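Local coordinates for protein haemagglutinin I (Physarum polycephalum, PDB 3A5P) that acts as a hemagglutinin, a lectin that probably recognises carbohydrate through a compact domain of legume-lectin fold, at residues A[74-86]-A[89-101]. Sequence-based numbering, arbitrary orientation. Where two conformers were deposited one is given.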
ATOM      1  N   GLY A  74      15.400 -14.614  -5.395  1.00 23.60           N
ATOM      2  CA  GLY A  74      14.560 -13.885  -6.353  1.00 22.34           C
ATOM      3  C   GLY A  74      14.721 -12.371  -6.322  1.00 21.74           C
ATOM      4  O   GLY A  74      14.961 -11.780  -5.270  1.00 21.40           O
ATOM      5  N   VAL A  75      14.626 -11.748  -7.502  1.00 20.85           N
ATOM      6  CA  VAL A  75      14.614 -10.295  -7.622  1.00 20.00           C
ATOM      7  C   VAL A  75      13.478  -9.946  -8.570  1.00 19.49           C
ATOM      8  O   VAL A  75      13.549 -10.227  -9.767  1.00 19.17           O
ATOM      9  CB  VAL A  75      15.965  -9.731  -8.170  1.00 20.62           C
ATOM     10  CG1 VAL A  75      15.920  -8.204  -8.266  1.00 20.32           C
ATOM     11  CG2 VAL A  75      17.125 -10.167  -7.294  1.00 20.36           C
ATOM     12  N   ALA A  76      12.399  -9.387  -8.025  1.00 18.83           N
ATOM     13  CA  ALA A  76      11.312  -8.910  -8.868  1.00 18.65           C
ATOM     14  C   ALA A  76      11.601  -7.444  -9.202  1.00 18.71           C
ATOM     15  O   ALA A  76      11.689  -6.597  -8.308  1.00 18.70           O
ATOM     16  CB  ALA A  76       9.971  -9.060  -8.169  1.00 18.94           C
ATOM     17  N   THR A  77      11.792  -7.160 -10.480  1.00 17.52           N
ATOM     18  CA  THR A  77      12.098  -5.793 -10.902  1.00 17.69           C
ATOM     19  C   THR A  77      10.856  -5.181 -11.533  1.00 16.85           C
ATOM     20  O   THR A  77      10.319  -5.734 -12.495  1.00 16.52           O
ATOM     21  CB  THR A  77      13.279  -5.765 -11.897  1.00 18.35           C
ATOM     22  OG1 THR A  77      14.436  -6.329 -11.258  1.00 20.29           O
ATOM     23  CG2 THR A  77      13.574  -4.298 -12.317  1.00 18.60           C
ATOM     24  N   ALA A  78      10.403  -4.048 -10.985  1.00 15.67           N
ATOM     25  CA  ALA A  78       9.256  -3.318 -11.543  1.00 16.14           C
ATOM     26  C   ALA A  78       9.773  -2.077 -12.247  1.00 16.08           C
ATOM     27  O   ALA A  78      10.377  -1.202 -11.604  1.00 16.26           O
ATOM     28  CB  ALA A  78       8.258  -2.947 -10.446  1.00 15.20           C
ATOM     29  N   THR A  79       9.529  -2.008 -13.558  1.00 16.29           N
ATOM     30  CA  THR A  79       9.970  -0.872 -14.375  1.00 16.10           C
ATOM     31  C   THR A  79       8.771   0.002 -14.729  1.00 15.37           C
ATOM     32  O   THR A  79       7.798  -0.467 -15.341  1.00 14.91           O
ATOM     33  CB  THR A  79      10.739  -1.314 -15.668  1.00 17.18           C
ATOM     34  OG1 THR A  79      11.848  -2.146 -15.303  1.00 17.66           O
ATOM     35  CG2 THR A  79      11.270  -0.075 -16.463  1.00 17.16           C
ATOM     36  N   PHE A  80       8.878   1.276 -14.364  1.00 14.65           N
ATOM     37  CA  PHE A  80       7.801   2.235 -14.552  1.00 15.01           C
ATOM     38  C   PHE A  80       8.003   3.095 -15.783  1.00 14.73           C
ATOM     39  O   PHE A  80       9.076   3.609 -15.995  1.00 14.34           O
ATOM     40  CB  PHE A  80       7.679   3.096 -13.295  1.00 15.38           C
ATOM     41  CG  PHE A  80       7.162   2.319 -12.123  1.00 15.20           C
ATOM     42  CD1 PHE A  80       5.805   2.371 -11.788  1.00 17.61           C
ATOM     43  CD2 PHE A  80       8.013   1.479 -11.407  1.00 17.23           C
ATOM     44  CE1 PHE A  80       5.319   1.617 -10.698  1.00 17.01           C
ATOM     45  CE2 PHE A  80       7.537   0.697 -10.326  1.00 16.63           C
ATOM     46  CZ  PHE A  80       6.191   0.775  -9.984  1.00 15.68           C
ATOM     47  N   THR A  81       6.963   3.225 -16.597  1.00 14.69           N
ATOM     48  CA  THR A  81       6.991   4.206 -17.699  1.00 14.88           C
ATOM     49  C   THR A  81       5.724   5.060 -17.635  1.00 15.82           C
ATOM     50  O   THR A  81       4.734   4.673 -16.976  1.00 16.01           O
ATOM     51  CB  THR A  81       7.156   3.514 -19.070  1.00 14.52           C
ATOM     52  OG1 THR A  81       6.277   2.379 -19.139  1.00 15.66           O
ATOM     53  CG2 THR A  81       8.631   3.079 -19.266  1.00 14.51           C
ATOM     54  N   ALA A  82       5.764   6.205 -18.318  1.00 16.45           N
ATOM     55  CA  ALA A  82       4.683   7.190 -18.278  1.00 18.00           C
ATOM     56  C   ALA A  82       3.343   6.558 -18.662  1.00 17.79           C
ATOM     57  O   ALA A  82       3.287   5.608 -19.465  1.00 18.01           O
ATOM     58  CB  ALA A  82       4.985   8.361 -19.219  1.00 18.35           C
ATOM     59  N   GLY A  83       2.275   7.088 -18.082  1.00 17.58           N
ATOM     60  CA  GLY A  83       0.936   6.515 -18.302  1.00 18.27           C
ATOM     61  C   GLY A  83       0.581   5.397 -17.330  1.00 18.48           C
ATOM     62  O   GLY A  83      -0.363   4.645 -17.573  1.00 18.20           O
ATOM     63  N   GLY A  84       1.323   5.297 -16.229  1.00 18.19           N
ATOM     64  CA  GLY A  84       1.027   4.299 -15.193  1.00 18.57           C
ATOM     65  C   GLY A  84       1.365   2.874 -15.622  1.00 18.30           C
ATOM     66  O   GLY A  84       0.796   1.913 -15.099  1.00 18.28           O
ATOM     67  N   ASN A  85       2.295   2.740 -16.568  1.00 16.92           N
ATOM     68  CA  ASN A  85       2.675   1.439 -17.068  1.00 16.97           C
ATOM     69  C   ASN A  85       3.755   0.826 -16.198  1.00 16.78           C
ATOM     70  O   ASN A  85       4.750   1.476 -15.893  1.00 17.27           O
ATOM     71  CB  ASN A  85       3.153   1.514 -18.521  1.00 16.61           C
ATOM     72  CG  ASN A  85       2.030   1.759 -19.470  1.00 17.22           C
ATOM     73  OD1 ASN A  85       1.208   0.870 -19.711  1.00 17.41           O
ATOM     74  ND2 ASN A  85       1.943   2.982 -19.991  1.00 18.39           N
ATOM     75  N   VAL A  86       3.564  -0.438 -15.843  1.00 16.36           N
ATOM     76  CA  VAL A  86       4.521  -1.147 -15.006  1.00 16.05           C
ATOM     77  C   VAL A  86       4.803  -2.497 -15.640  1.00 16.60           C
ATOM     78  O   VAL A  86       3.871  -3.245 -15.925  1.00 17.52           O
ATOM     79  CB  VAL A  86       3.995  -1.372 -13.558  1.00 16.13           C
ATOM     80  CG1 VAL A  86       5.174  -1.751 -12.621  1.00 16.49           C
ATOM     81  CG2 VAL A  86       3.278  -0.123 -13.038  1.00 15.80           C
ATOM     82  N   SER A  89       9.288  -8.239 -13.776  1.00 18.49           N
ATOM     83  CA  SER A  89       9.983  -9.427 -14.227  1.00 20.01           C
ATOM     84  C   SER A  89      10.912  -9.963 -13.143  1.00 20.07           C
ATOM     85  O   SER A  89      11.453  -9.193 -12.346  1.00 20.99           O
ATOM     86  CB  SER A  89      10.786  -9.109 -15.491  1.00 20.62           C
ATOM     87  OG  SER A  89      11.494 -10.275 -15.899  1.00 24.74           O
ATOM     88  N   THR A  90      11.101 -11.282 -13.125  1.00 19.21           N
ATOM     89  CA  THR A  90      12.087 -11.918 -12.237  1.00 19.49           C
ATOM     90  C   THR A  90      13.252 -12.530 -13.032  1.00 19.43           C
ATOM     91  O   THR A  90      14.226 -13.024 -12.452  1.00 18.97           O
ATOM     92  CB  THR A  90      11.454 -13.071 -11.432  1.00 19.59           C
ATOM     93  OG1 THR A  90      10.804 -13.958 -12.355  1.00 19.86           O
ATOM     94  CG2 THR A  90      10.413 -12.542 -10.436  1.00 19.27           C
ATOM     95  N   GLY A  91      13.139 -12.526 -14.357  1.00 19.90           N
ATOM     96  CA  GLY A  91      14.107 -13.257 -15.185  1.00 20.92           C
ATOM     97  C   GLY A  91      13.714 -14.706 -15.419  1.00 21.95           C
ATOM     98  O   GLY A  91      14.442 -15.449 -16.084  1.00 22.13           O
ATOM     99  N   PHE A  92      12.573 -15.115 -14.865  1.00 22.03           N
ATOM    100  CA  PHE A  92      12.015 -16.451 -15.111  1.00 23.08           C
ATOM    101  C   PHE A  92      10.624 -16.318 -15.679  1.00 24.06           C
ATOM    102  O   PHE A  92       9.775 -15.645 -15.109  1.00 24.16           O
ATOM    103  CB  PHE A  92      12.005 -17.290 -13.828  1.00 21.92           C
ATOM    104  CG  PHE A  92      13.362 -17.466 -13.233  1.00 22.92           C
ATOM    105  CD1 PHE A  92      14.113 -18.615 -13.491  1.00 23.06           C
ATOM    106  CD2 PHE A  92      13.914 -16.467 -12.428  1.00 21.25           C
ATOM    107  CE1 PHE A  92      15.394 -18.755 -12.950  1.00 22.14           C
ATOM    108  CE2 PHE A  92      15.169 -16.602 -11.874  1.00 22.15           C
ATOM    109  CZ  PHE A  92      15.922 -17.747 -12.136  1.00 23.92           C
ATOM    110  N   GLY A  93      10.400 -16.946 -16.825  1.00 24.63           N
ATOM    111  CA  GLY A  93       9.154 -16.784 -17.539  1.00 26.24           C
ATOM    112  C   GLY A  93       9.135 -15.388 -18.140  1.00 26.59           C
ATOM    113  O   GLY A  93      10.136 -14.684 -18.132  1.00 27.64           O
ATOM    114  N   ASP A  94       7.993 -14.975 -18.646  1.00 27.20           N
ATOM    115  CA  ASP A  94       7.913 -13.663 -19.293  1.00 27.57           C
ATOM    116  C   ASP A  94       7.618 -12.550 -18.291  1.00 26.09           C
ATOM    117  O   ASP A  94       6.996 -12.786 -17.262  1.00 24.86           O
ATOM    118  CB  ASP A  94       6.877 -13.684 -20.402  1.00 28.77           C
ATOM    119  CG  ASP A  94       7.271 -14.626 -21.527  1.00 32.57           C
ATOM    120  OD1 ASP A  94       8.445 -14.558 -21.977  1.00 36.49           O
ATOM    121  OD2 ASP A  94       6.410 -15.438 -21.930  1.00 38.18           O
ATOM    122  N   ALA A  95       8.096 -11.347 -18.604  1.00 25.16           N
ATOM    123  CA  ALA A  95       7.704 -10.154 -17.862  1.00 24.45           C
ATOM    124  C   ALA A  95       6.202  -9.979 -18.013  1.00 23.58           C
ATOM    125  O   ALA A  95       5.612 -10.404 -19.020  1.00 23.99           O
ATOM    126  CB  ALA A  95       8.462  -8.903 -18.379  1.00 24.22           C
ATOM    127  N   GLN A  96       5.573  -9.384 -17.003  1.00 22.25           N
ATOM    128  CA  GLN A  96       4.128  -9.188 -17.022  1.00 22.07           C
ATOM    129  C   GLN A  96       3.803  -7.724 -16.780  1.00 21.60           C
ATOM    130  O   GLN A  96       4.475  -7.056 -15.995  1.00 21.33           O
ATOM    131  CB  GLN A  96       3.479 -10.097 -15.989  1.00 22.77           C
ATOM    132  CG  GLN A  96       3.748 -11.573 -16.322  1.00 24.63           C
ATOM    133  CD  GLN A  96       2.989 -12.506 -15.458  1.00 29.13           C
ATOM    134  OE1 GLN A  96       1.783 -12.693 -15.634  1.00 28.91           O
ATOM    135  NE2 GLN A  96       3.683 -13.108 -14.496  1.00 31.51           N
ATOM    136  N   HIS A  97       2.787  -7.232 -17.480  1.00 20.02           N
ATOM    137  CA  HIS A  97       2.424  -5.836 -17.432  1.00 19.49           C
ATOM    138  C   HIS A  97       1.178  -5.611 -16.572  1.00 18.92           C
ATOM    139  O   HIS A  97       0.268  -6.440 -16.563  1.00 19.18           O
ATOM    140  CB  HIS A  97       2.167  -5.350 -18.866  1.00 19.74           C
ATOM    141  CG  HIS A  97       1.670  -3.945 -18.959  1.00 19.14           C
ATOM    142  ND1 HIS A  97       0.326  -3.635 -19.005  1.00 20.95           N
ATOM    143  CD2 HIS A  97       2.334  -2.769 -19.054  1.00 18.74           C
ATOM    144  CE1 HIS A  97       0.184  -2.324 -19.106  1.00 20.97           C
ATOM    145  NE2 HIS A  97       1.390  -1.773 -19.128  1.00 18.87           N
ATOM    146  N   LEU A  98       1.145  -4.482 -15.863  1.00 18.84           N
ATOM    147  CA  LEU A  98      -0.092  -3.948 -15.297  1.00 18.14           C
ATOM    148  C   LEU A  98      -0.102  -2.427 -15.449  1.00 18.25           C
ATOM    149  O   LEU A  98       0.916  -1.801 -15.797  1.00 17.48           O
ATOM    150  CB  LEU A  98      -0.264  -4.358 -13.810  1.00 18.71           C
ATOM    151  CG  LEU A  98       0.809  -3.916 -12.786  1.00 19.10           C
ATOM    152  CD1 LEU A  98       0.609  -2.460 -12.308  1.00 17.81           C
ATOM    153  CD2 LEU A  98       0.897  -4.859 -11.541  1.00 18.38           C
ATOM    154  N   THR A  99      -1.261  -1.848 -15.183  1.00 18.18           N
ATOM    155  CA  THR A  99      -1.381  -0.403 -15.130  0.50 18.30           C
ATOM    156  C   THR A  99      -1.893   0.016 -13.782  1.00 18.17           C
ATOM    157  O   THR A  99      -2.839  -0.583 -13.225  1.00 17.94           O
ATOM    158  CB  THR A  99      -2.292   0.174 -16.220  0.50 18.60           C
ATOM    159  OG1 THR A  99      -3.539  -0.532 -16.234  0.50 19.51           O
ATOM    160  CG2 THR A  99      -1.619   0.061 -17.559  0.50 18.36           C
ATOM    161  N   LEU A 100      -1.227   1.036 -13.242  1.00 17.96           N
ATOM    162  CA  LEU A 100      -1.571   1.630 -11.952  1.00 17.74           C
ATOM    163  C   LEU A 100      -3.037   2.038 -11.918  1.00 18.81           C
ATOM    164  O   LEU A 100      -3.574   2.523 -12.926  1.00 19.09           O
ATOM    165  CB  LEU A 100      -0.689   2.857 -11.687  1.00 18.12           C
ATOM    166  CG  LEU A 100       0.806   2.558 -11.489  1.00 17.19           C
ATOM    167  CD1 LEU A 100       1.621   3.867 -11.291  1.00 16.38           C
ATOM    168  CD2 LEU A 100       1.049   1.569 -10.341  1.00 17.46           C
ATOM    169  N   LYS A 101      -3.665   1.861 -10.765  1.00 18.29           N
ATOM    170  CA  LYS A 101      -5.072   2.217 -10.584  1.00 19.32           C
ATOM    171  C   LYS A 101      -5.176   3.495  -9.780  1.00 19.44           C
ATOM    172  O   LYS A 101      -4.691   3.561  -8.637  1.00 18.40           O
ATOM    173  CB  LYS A 101      -5.800   1.081  -9.870  1.00 19.95           C
ATOM    174  CG  LYS A 101      -5.927  -0.141 -10.732  1.00 23.04           C
ATOM    175  CD  LYS A 101      -5.804  -1.418  -9.918  1.00 29.20           C
ATOM    176  CE  LYS A 101      -6.987  -1.654  -9.045  1.00 29.51           C
ATOM    177  NZ  LYS A 101      -7.223  -3.112  -8.909  1.00 30.76           N
TER
HETATM  178  O   HOH W   1      14.706 -13.589  -9.767  1.00 18.96           O
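Val86 and Leu98 run alongside each other in the same direction, with CG2 of Val86 3.6 Å from CD1 of Leu98, and form the dense face of a strand pair whose other face is polar. CG2 of Val86 also meets CD2 of Leu100, whose side chain comes in nearly perpendicular, while CG1 of Val86 sits 3.8 Å above the plane of the Phe80 ring, displaced from the ring centre. Val34, from strand 30-34, packs on both Phe80 and Leu100. The backbones of Val86 and Leu98 form a hydrogen-bonded antiparallel pair, each N to the other's O at 3.0 Å, and Leu100 N extends the pairing to Gly84 O.

The looser, more exposed side belongs to Asn85 and His97. A chi1 of 175° turns the His97 ring away from its own backbone N and across to the asparagine, and NE2 donates to a lone pair of Asn85 OD1 at 2.7 Å, nearly in the ring plane. Asn85 ND2 donates to Ala82 O, so both ends of the amide are held and its rotation is fixed.

On the other edge of strand 85-89, strand 74-81 pairs through Thr77 N to Ser89 O (2.8 Å, almost straight) and Ser89 N back to Thr77 O; a water bridges Val75 N to Thr90 O. A two-faced β-hairpin, 85-89 with 96-99, suits a β-sandwich sheet, consistent with a minimal legume-lectin fold of the concanavalin clan.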